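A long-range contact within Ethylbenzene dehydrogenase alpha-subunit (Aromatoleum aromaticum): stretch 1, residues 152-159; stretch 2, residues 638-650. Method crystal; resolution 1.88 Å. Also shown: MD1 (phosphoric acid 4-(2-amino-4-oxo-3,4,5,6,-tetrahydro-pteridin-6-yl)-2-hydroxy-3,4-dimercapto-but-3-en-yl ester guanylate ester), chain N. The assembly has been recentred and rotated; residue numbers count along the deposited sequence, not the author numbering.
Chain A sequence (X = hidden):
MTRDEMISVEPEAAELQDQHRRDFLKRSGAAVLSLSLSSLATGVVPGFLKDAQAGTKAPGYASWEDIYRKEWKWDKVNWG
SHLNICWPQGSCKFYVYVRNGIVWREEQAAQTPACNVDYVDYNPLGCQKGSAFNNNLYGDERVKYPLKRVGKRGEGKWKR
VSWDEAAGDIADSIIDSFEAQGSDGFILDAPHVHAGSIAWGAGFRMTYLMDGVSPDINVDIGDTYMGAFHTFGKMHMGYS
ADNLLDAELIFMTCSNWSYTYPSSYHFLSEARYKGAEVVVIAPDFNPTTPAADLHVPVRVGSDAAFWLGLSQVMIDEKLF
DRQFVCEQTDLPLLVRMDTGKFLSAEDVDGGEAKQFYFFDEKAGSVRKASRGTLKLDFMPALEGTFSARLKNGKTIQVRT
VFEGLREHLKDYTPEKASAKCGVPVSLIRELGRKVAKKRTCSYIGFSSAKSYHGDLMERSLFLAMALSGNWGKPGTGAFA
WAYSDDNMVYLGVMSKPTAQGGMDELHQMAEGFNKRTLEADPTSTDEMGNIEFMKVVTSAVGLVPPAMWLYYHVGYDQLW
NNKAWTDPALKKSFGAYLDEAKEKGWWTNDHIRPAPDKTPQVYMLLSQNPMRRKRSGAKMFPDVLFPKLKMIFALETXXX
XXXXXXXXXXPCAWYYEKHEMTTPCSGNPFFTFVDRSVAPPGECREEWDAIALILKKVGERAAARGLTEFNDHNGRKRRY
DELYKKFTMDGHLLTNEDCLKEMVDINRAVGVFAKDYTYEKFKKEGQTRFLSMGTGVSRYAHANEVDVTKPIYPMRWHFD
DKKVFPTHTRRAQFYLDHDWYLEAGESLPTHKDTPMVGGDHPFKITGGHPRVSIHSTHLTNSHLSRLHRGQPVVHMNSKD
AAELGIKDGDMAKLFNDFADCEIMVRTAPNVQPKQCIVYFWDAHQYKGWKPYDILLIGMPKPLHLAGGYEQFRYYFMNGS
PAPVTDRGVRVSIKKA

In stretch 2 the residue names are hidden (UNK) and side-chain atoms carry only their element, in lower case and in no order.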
ATOM      1  N   LYS A 152      20.710 -20.446  18.262  1.00 26.45           N
ATOM      2  CA  LYS A 152      20.986 -20.783  16.871  1.00 26.44           C
ATOM      3  C   LYS A 152      20.460 -19.661  16.030  1.00 26.26           C
ATOM      4  O   LYS A 152      19.626 -18.874  16.482  1.00 24.56           O
ATOM      5  CB  LYS A 152      20.227 -22.042  16.460  1.00 27.39           C
ATOM      6  CG  LYS A 152      20.520 -23.265  17.234  1.00 30.93           C
ATOM      7  CD  LYS A 152      21.961 -23.667  17.136  1.00 33.68           C
ATOM      8  CE  LYS A 152      22.158 -25.107  17.600  1.00 35.96           C
ATOM      9  NZ  LYS A 152      23.596 -25.490  17.808  1.00 37.55           N
ATOM     10  N   ARG A 153      20.923 -19.576  14.791  1.00 26.11           N
ATOM     11  CA  ARG A 153      20.338 -18.607  13.869  1.00 25.33           C
ATOM     12  C   ARG A 153      18.849 -18.858  13.701  1.00 25.51           C
ATOM     13  O   ARG A 153      18.423 -19.997  13.410  1.00 24.96           O
ATOM     14  CB  ARG A 153      21.048 -18.637  12.518  1.00 25.51           C
ATOM     15  CG  ARG A 153      22.487 -18.103  12.575  1.00 25.29           C
ATOM     16  CD  ARG A 153      23.295 -18.412  11.318  1.00 25.58           C
ATOM     17  NE  ARG A 153      24.581 -17.705  11.323  1.00 24.69           N
ATOM     18  CZ  ARG A 153      25.626 -18.012  10.556  1.00 23.44           C
ATOM     19  NH1 ARG A 153      25.589 -19.041   9.709  1.00 21.96           N
ATOM     20  NH2 ARG A 153      26.720 -17.300  10.656  1.00 25.35           N
ATOM     21  N   GLY A 154      18.064 -17.807  13.912  1.00 24.27           N
ATOM     22  CA  GLY A 154      16.620 -17.902  13.783  1.00 24.81           C
ATOM     23  C   GLY A 154      15.868 -18.347  15.021  1.00 24.80           C
ATOM     24  O   GLY A 154      14.655 -18.493  14.973  1.00 25.83           O
ATOM     25  N   GLU A 155      16.568 -18.610  16.120  1.00 25.15           N
ATOM     26  CA  GLU A 155      15.923 -19.140  17.311  1.00 24.77           C
ATOM     27  C   GLU A 155      15.181 -18.088  18.113  1.00 24.71           C
ATOM     28  O   GLU A 155      14.358 -18.428  18.975  1.00 24.43           O
ATOM     29  CB  GLU A 155      16.964 -19.825  18.190  1.00 24.89           C
ATOM     30  CG  GLU A 155      16.325 -20.652  19.245  1.00 27.46           C
ATOM     31  CD  GLU A 155      17.275 -21.584  19.937  1.00 27.98           C
ATOM     32  OE1 GLU A 155      18.512 -21.433  19.795  1.00 27.45           O
ATOM     33  OE2 GLU A 155      16.745 -22.443  20.656  1.00 28.76           O
ATOM     34  N   GLY A 156      15.529 -16.816  17.887  1.00 24.46           N
ATOM     35  CA  GLY A 156      14.870 -15.684  18.542  1.00 23.96           C
ATOM     36  C   GLY A 156      15.402 -15.407  19.927  1.00 23.72           C
ATOM     37  O   GLY A 156      14.659 -14.958  20.828  1.00 22.63           O
ATOM     38  N   LYS A 157      16.684 -15.719  20.107  1.00 22.88           N
ATOM     39  CA  LYS A 157      17.389 -15.446  21.344  1.00 23.42           C
ATOM     40  C   LYS A 157      18.502 -14.428  21.071  1.00 22.87           C
ATOM     41  O   LYS A 157      19.468 -14.709  20.325  1.00 22.01           O
ATOM     42  CB  LYS A 157      17.982 -16.734  21.947  1.00 24.04           C
ATOM     43  CG  LYS A 157      16.970 -17.846  22.307  1.00 24.81           C
ATOM     44  CD  LYS A 157      17.671 -18.970  23.085  1.00 26.23           C
ATOM     45  CE  LYS A 157      16.727 -20.119  23.424  1.00 28.61           C
ATOM     46  NZ  LYS A 157      17.408 -21.155  24.220  1.00 30.24           N
ATOM     47  N   TRP A 158      18.342 -13.236  21.658  1.00 22.62           N
ATOM     48  CA  TRP A 158      19.226 -12.122  21.434  1.00 21.80           C
ATOM     49  C   TRP A 158      19.676 -11.475  22.732  1.00 22.85           C
ATOM     50  O   TRP A 158      19.013 -11.551  23.775  1.00 22.36           O
ATOM     51  CB  TRP A 158      18.451 -11.050  20.659  1.00 23.03           C
ATOM     52  CG  TRP A 158      17.935 -11.433  19.321  1.00 21.51           C
ATOM     53  CD1 TRP A 158      16.633 -11.686  18.965  1.00 23.12           C
ATOM     54  CD2 TRP A 158      18.703 -11.514  18.115  1.00 23.67           C
ATOM     55  NE1 TRP A 158      16.558 -11.934  17.607  1.00 24.14           N
ATOM     56  CE2 TRP A 158      17.814 -11.824  17.066  1.00 23.65           C
ATOM     57  CE3 TRP A 158      20.061 -11.334  17.821  1.00 22.84           C
ATOM     58  CZ2 TRP A 158      18.234 -11.957  15.771  1.00 24.27           C
ATOM     59  CZ3 TRP A 158      20.485 -11.488  16.524  1.00 22.61           C
ATOM     60  CH2 TRP A 158      19.575 -11.788  15.510  1.00 23.82           C
ATOM     61  N   LYS A 159      20.839 -10.844  22.678  1.00 22.28           N
ATOM     62  CA  LYS A 159      21.284  -9.957  23.747  1.00 22.24           C
ATOM     63  C   LYS A 159      21.795  -8.650  23.161  1.00 22.98           C
ATOM     64  O   LYS A 159      22.286  -8.588  22.021  1.00 21.98           O
ATOM     65  CB  LYS A 159      22.363 -10.636  24.575  1.00 21.70           C
ATOM     66  CG  LYS A 159      23.762 -10.620  23.974  1.00 22.04           C
ATOM     67  CD  LYS A 159      24.701 -11.446  24.836  1.00 21.48           C
ATOM     68  CE  LYS A 159      26.038 -11.701  24.158  1.00 22.25           C
ATOM     69  NZ  LYS A 159      26.954 -12.483  25.021  1.00 21.01           N
ATOM     70  N   UNK A 638      14.271  -2.612  11.511  1.00 24.05           N
ATOM     71  CA  UNK A 638      13.144  -3.452  11.773  1.00 25.08           C
ATOM     72  C   UNK A 638      13.618  -4.922  11.875  1.00 24.04           C
ATOM     73  O   UNK A 638      14.606  -5.326  11.240  1.00 23.36           O
ATOM     74  c   UNK A 638      10.877  -3.964  10.592  1.00 25.65           C
ATOM     75  c   UNK A 638      10.466  -5.955   8.058  1.00 25.28           C
ATOM     76  n   UNK A 638      11.167  -6.679   7.236  1.00 22.51           N
ATOM     77  c   UNK A 638      10.189  -3.796   9.213  1.00 24.50           C
ATOM     78  n   UNK A 638       9.428  -6.502   8.694  1.00 25.70           N
ATOM     79  n   UNK A 638      10.833  -4.694   8.271  1.00 24.76           N
ATOM     80  c   UNK A 638      12.168  -3.221  10.613  1.00 24.89           C
ATOM     81  N   UNK A 639      12.940  -5.706  12.709  1.00 24.56           N
ATOM     82  CA  UNK A 639      13.286  -7.118  12.844  1.00 24.35           C
ATOM     83  C   UNK A 639      12.643  -7.901  11.703  1.00 24.53           C
ATOM     84  O   UNK A 639      11.532  -8.447  11.816  1.00 23.30           O
ATOM     85  s   UNK A 639      15.216  -9.252  14.318  1.00 30.93           S
ATOM     86  c   UNK A 639      15.679  -8.699  15.945  1.00 29.70           C
ATOM     87  c   UNK A 639      12.935  -7.692  14.205  1.00 24.20           C
ATOM     88  c   UNK A 639      13.416  -9.105  14.344  1.00 26.93           C
ATOM     89  N   UNK A 640      13.339  -7.887  10.567  1.00 24.67           N
ATOM     90  CA  UNK A 640      12.901  -8.624   9.383  1.00 24.01           C
ATOM     91  C   UNK A 640      13.065 -10.099   9.613  1.00 23.92           C
ATOM     92  O   UNK A 640      13.786 -10.512  10.496  1.00 24.14           O
ATOM     93  o   UNK A 640      15.044  -8.672   8.233  1.00 25.66           O
ATOM     94  c   UNK A 640      13.724  -8.208   8.151  1.00 24.47           C
ATOM     95  N   UNK A 641      12.387 -10.892   8.792  1.00 23.21           N
ATOM     96  CA  UNK A 641      12.519 -12.316   8.869  1.00 23.13           C
ATOM     97  C   UNK A 641      13.954 -12.729   8.639  1.00 22.43           C
ATOM     98  O   UNK A 641      14.442 -13.671   9.292  1.00 23.04           O
ATOM     99  o   UNK A 641      11.920 -12.655   6.560  1.00 22.26           O
ATOM    100  c   UNK A 641      11.581 -12.998   7.866  1.00 22.44           C
ATOM    101  N   UNK A 642      14.661 -12.028   7.743  1.00 22.08           N
ATOM    102  CA  UNK A 642      16.076 -12.385   7.482  1.00 22.97           C
ATOM    103  C   UNK A 642      17.026 -11.994   8.615  1.00 21.74           C
ATOM    104  O   UNK A 642      17.989 -12.724   8.897  1.00 23.45           O
ATOM    105  o   UNK A 642      15.685 -12.204   5.091  1.00 22.96           O
ATOM    106  c   UNK A 642      16.579 -11.833   6.131  1.00 22.58           C
ATOM    107  N   UNK A 643      16.775 -10.842   9.233  1.00 22.63           N
ATOM    108  CA  UNK A 643      17.523 -10.384  10.405  1.00 22.30           C
ATOM    109  C   UNK A 643      17.425 -11.362  11.559  1.00 22.40           C
ATOM    110  O   UNK A 643      18.339 -11.463  12.369  1.00 22.07           O
ATOM    111  c   UNK A 643      17.039  -8.956  10.850  1.00 22.32           C
ATOM    112  N   UNK A 644      16.310 -12.091  11.642  1.00 22.58           N
ATOM    113  CA  UNK A 644      16.153 -13.125  12.660  1.00 21.89           C
ATOM    114  C   UNK A 644      17.197 -14.217  12.557  1.00 22.13           C
ATOM    115  O   UNK A 644      17.441 -14.930  13.520  1.00 21.86           O
ATOM    116  s   UNK A 644      14.002 -12.436  15.006  1.00 26.02           S
ATOM    117  c   UNK A 644      14.730 -13.678  12.642  1.00 21.27           C
ATOM    118  c   UNK A 644      13.736 -12.661  13.237  1.00 21.94           C
ATOM    119  c   UNK A 644      13.510 -14.038  15.688  1.00 24.79           C
ATOM    120  N   UNK A 645      17.816 -14.359  11.390  1.00 22.14           N
ATOM    121  CA  UNK A 645      18.860 -15.349  11.200  1.00 22.05           C
ATOM    122  C   UNK A 645      20.258 -14.777  11.272  1.00 22.45           C
ATOM    123  O   UNK A 645      21.235 -15.502  11.118  1.00 22.72           O
ATOM    124  o   UNK A 645      13.964 -19.019   9.459  1.00 28.21           O
ATOM    125  c   UNK A 645      16.290 -16.290   9.419  1.00 25.44           C
ATOM    126  c   UNK A 645      16.357 -19.003   9.934  1.00 26.60           C
ATOM    127  c   UNK A 645      15.156 -17.037   9.342  1.00 24.21           C
ATOM    128  c   UNK A 645      15.181 -18.356   9.576  1.00 24.78           C
ATOM    129  c   UNK A 645      17.527 -18.239  10.028  1.00 22.01           C
ATOM    130  c   UNK A 645      18.704 -16.022   9.839  1.00 22.82           C
ATOM    131  c   UNK A 645      17.493 -16.862   9.748  1.00 23.63           C
ATOM    132  N   UNK A 646      20.361 -13.495  11.548  1.00 21.30           N
ATOM    133  CA  UNK A 646      21.650 -12.843  11.613  1.00 22.48           C
ATOM    134  C   UNK A 646      22.393 -13.181  12.898  1.00 22.29           C
ATOM    135  O   UNK A 646      21.814 -13.615  13.911  1.00 23.40           O
ATOM    136  c   UNK A 646      21.457 -11.323  11.512  1.00 21.11           C
ATOM    137  N   UNK A 647      23.698 -12.981  12.858  1.00 22.38           N
ATOM    138  CA  UNK A 647      24.525 -13.080  14.021  1.00 22.04           C
ATOM    139  C   UNK A 647      24.560 -11.780  14.768  1.00 22.17           C
ATOM    140  O   UNK A 647      24.683 -11.792  15.979  1.00 21.73           O
ATOM    141  c   UNK A 647      25.930 -13.478  13.619  1.00 22.11           C
ATOM    142  c   UNK A 647      25.940 -14.746  12.816  1.00 23.46           C
ATOM    143  o   UNK A 647      26.585 -14.733  11.758  1.00 21.02           O
ATOM    144  o   UNK A 647      25.295 -15.745  13.238  1.00 22.09           O
ATOM    145  N   UNK A 648      24.463 -10.670  14.032  1.00 21.62           N
ATOM    146  CA  UNK A 648      24.572  -9.332  14.584  1.00 21.88           C
ATOM    147  C   UNK A 648      23.532  -8.473  13.875  1.00 22.39           C
ATOM    148  O   UNK A 648      23.431  -8.489  12.643  1.00 22.21           O
ATOM    149  c   UNK A 648      26.023  -7.235  14.726  1.00 21.67           C
ATOM    150  c   UNK A 648      27.093  -9.480  15.052  1.00 23.82           C
ATOM    151  c   UNK A 648      25.994  -8.723  14.325  1.00 22.44           C
ATOM    152  c   UNK A 648      27.026  -9.442  16.575  1.00 26.35           C
ATOM    153  N   UNK A 649      22.743  -7.724  14.637  1.00 21.57           N
ATOM    154  CA  UNK A 649      21.826  -6.768  14.053  1.00 21.74           C
ATOM    155  C   UNK A 649      22.207  -5.397  14.596  1.00 22.19           C
ATOM    156  O   UNK A 649      22.309  -5.211  15.830  1.00 20.97           O
ATOM    157  c   UNK A 649      19.409  -6.075  13.790  1.00 20.46           C
ATOM    158  c   UNK A 649      20.369  -7.121  14.382  1.00 21.82           C
ATOM    159  c   UNK A 649      20.033  -8.548  13.875  1.00 21.55           C
ATOM    160  N   UNK A 650      22.419  -4.446  13.668  1.00 21.46           N
ATOM    161  CA  UNK A 650      22.863  -3.094  13.995  1.00 21.90           C
ATOM    162  C   UNK A 650      21.689  -2.150  13.801  1.00 21.30           C
ATOM    163  O   UNK A 650      21.106  -2.120  12.696  1.00 22.06           O
ATOM    164  c   UNK A 650      25.814  -3.525  14.506  1.00 20.90           C
ATOM    165  c   UNK A 650      25.223  -3.515  13.099  1.00 23.60           C
ATOM    166  c   UNK A 650      26.189  -2.976  12.087  1.00 22.92           C
ATOM    167  c   UNK A 650      23.955  -2.682  13.043  1.00 21.93           C
TER
HETATM  168  PB  MD1 N1987      13.544  -6.229  -0.250  1.00 16.59           P
HETATM  169  O3B MD1 N1987      12.377  -5.743   0.700  1.00 15.03           O
HETATM  170  O1B MD1 N1987      14.301  -5.020  -0.664  1.00 15.52           O
HETATM  171  O2B MD1 N1987      14.208  -7.458   0.240  1.00 15.68           O
HETATM  172  O3A MD1 N1987      12.720  -6.709  -1.518  1.00 16.15           O
HETATM  173  C10 MD1 N1987      12.389  -5.831  -2.616  1.00 17.02           C
HETATM  174  C11 MD1 N1987      11.461  -6.663  -3.484  1.00 17.07           C
HETATM  175  O11 MD1 N1987      10.175  -6.601  -2.778  1.00 18.30           O
HETATM  176  C12 MD1 N1987      11.293  -6.022  -4.836  1.00 17.74           C
HETATM  177  S12 MD1 N1987      11.727  -4.393  -5.123  1.00 18.07           S
HETATM  178  C13 MD1 N1987      10.717  -6.702  -5.879  1.00 16.61           C
HETATM  179  S13 MD1 N1987      10.465  -5.994  -7.390  1.00 15.35           S
HETATM  180  C14 MD1 N1987      10.295  -8.118  -5.773  1.00 17.48           C
HETATM  181  N15 MD1 N1987       8.923  -8.439  -5.976  1.00 15.70           N
HETATM  182  C16 MD1 N1987       8.448  -9.707  -5.765  1.00 15.37           C
HETATM  183  C15 MD1 N1987       7.131  -9.956  -6.104  1.00 17.69           C
HETATM  184  O14 MD1 N1987       6.396  -9.059  -6.597  1.00 14.42           O
HETATM  185  N17 MD1 N1987       6.691 -11.203  -5.798  1.00 16.59           N
HETATM  186  C17 MD1 N1987       7.536 -12.173  -5.257  1.00 16.80           C
HETATM  187  N16 MD1 N1987       7.003 -13.365  -5.026  1.00 15.57           N
HETATM  188  N18 MD1 N1987       8.824 -11.907  -4.986  1.00 14.92           N
HETATM  189  C20 MD1 N1987       9.280 -10.699  -5.240  1.00 16.65           C
HETATM  190  N8  MD1 N1987      10.594 -10.438  -5.017  1.00 14.77           N
HETATM  191  C7  MD1 N1987      11.217  -9.151  -5.172  1.00 16.37           C
HETATM  192  PA  MD1 N1987      12.084  -5.934   2.271  1.00 15.83           P
HETATM  193  O1A MD1 N1987      11.199  -4.787   2.639  1.00 15.08           O
HETATM  194  O2A MD1 N1987      11.542  -7.297   2.468  1.00 17.48           O
HETATM  195  O5' MD1 N1987      13.476  -5.819   3.008  1.00 17.74           O
HETATM  196  C5' MD1 N1987      14.058  -4.521   3.058  1.00 16.74           C
HETATM  197  C4' MD1 N1987      14.454  -4.211   4.443  1.00 14.91           C
HETATM  198  O4' MD1 N1987      14.855  -2.848   4.378  1.00 17.51           O
HETATM  199  C1' MD1 N1987      14.573  -2.334   5.681  1.00 16.62           C
HETATM  200  N9  MD1 N1987      14.514  -0.868   5.755  1.00 17.49           N
HETATM  201  C4  MD1 N1987      15.478  -0.130   6.285  1.00 17.93           C
HETATM  202  N3  MD1 N1987      16.664  -0.512   6.817  1.00 16.65           N
HETATM  203  C2  MD1 N1987      17.510   0.403   7.291  1.00 16.66           C
HETATM  204  N2  MD1 N1987      18.709   0.032   7.813  1.00 16.03           N
HETATM  205  N1  MD1 N1987      17.104   1.723   7.297  1.00 18.55           N
HETATM  206  C6  MD1 N1987      15.916   2.178   6.776  1.00 15.70           C
HETATM  207  O6  MD1 N1987      15.684   3.386   6.768  1.00 16.51           O
HETATM  208  C5  MD1 N1987      15.058   1.209   6.233  1.00 17.73           C
HETATM  209  N7  MD1 N1987      13.851   1.233   5.678  1.00 15.71           N
HETATM  210  C8  MD1 N1987      13.539  -0.033   5.383  1.00 16.68           C
HETATM  211  C2' MD1 N1987      13.209  -2.916   6.037  1.00 17.27           C
HETATM  212  O2' MD1 N1987      12.961  -2.983   7.463  1.00 18.21           O
HETATM  213  C3' MD1 N1987      13.217  -4.287   5.346  1.00 16.04           C
HETATM  214  O3' MD1 N1987      13.367  -5.375   6.295  1.00 15.84           O
HETATM  215  O   HOH W   1      16.904 -15.285  16.031  1.00 21.03           O

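Position 638 carries three carbons, a nitrogen, and a carbon bearing two more nitrogens: a guanidinium, hence R638. It lies out of reach of stretch 1 and serves the cofactor, its NH2 donating to O3' of MD1 (2.7 Å) and its NE to O2' (2.8 Å). Position 639 has two carbons, a sulfur and a terminal carbon in an unbranched chain, the mark of methionine. In M639 the CE atom lies 3.7 Å from W158 NE1, oblique to the indole.

Positions 640, 641 and 642 each hold one carbon and one oxygen and touch nothing on stretch 1. An alanine has no oxygen and a threonine would add a carbon, so they are S640, S641 and S642. S640 OG accepts a hydrogen bond from the backbone N of residue 643 (3.0 Å), at the first residue of the 3-10 segment. Position 643 has a single side-chain carbon and is A643; its contribution is the backbone O, 3.4 Å from W158 CH2.

At 644 two carbons, a sulfur and a carbon again follow without a branch, giving M644. Its CB points sideways, but the chain, m at all three chi angles, brings CE to 3.6 Å from G156 CA and SD to 3.7 Å from W158 NE1, which donates a weak hydrogen bond to the sulfur at the ring edge. Position 645 shows one carbon and a six-carbon ring bearing an oxygen: Y645. G154 CA sits over one face, 4.1 Å from the ring centroid, in a CH-pi contact.

Position 646, with one carbon, is A646; its backbone O approaches W158 CH2 to 3.3 Å. Position 647 has two carbons, the second carrying two oxygens. This short carboxylate, D647, meets R153 through two bonds, NE to OD1 and NH2 to OD2, each 2.8 Å.

Position 648 has four carbons, forked at the first, with one arm two carbons long, and is I648; its CA-to-CB bond points away from stretch 1. Position 649, one carbon carrying two, is V649; its CG2 packs 3.7 Å from W158 CH2. Position 650, four carbons forked at the second, is L650 and is out of reach.

The contact combines a charged clamp, a tight turn and an aromatic packing surface. The R153–D647 salt bridge fixes one part, while the type II turn from K152 to E155 presents G154 to Y645, where a CB would fall 2.7 Å from CE2. A water bridges G156 N (2.8 Å) and M644 O (2.6 Å). The W158 ring packs against M639, M644, A646 and V649, with A643 O near its edge.

Stretch 2 (638-650) RMSSSAMYADIVL
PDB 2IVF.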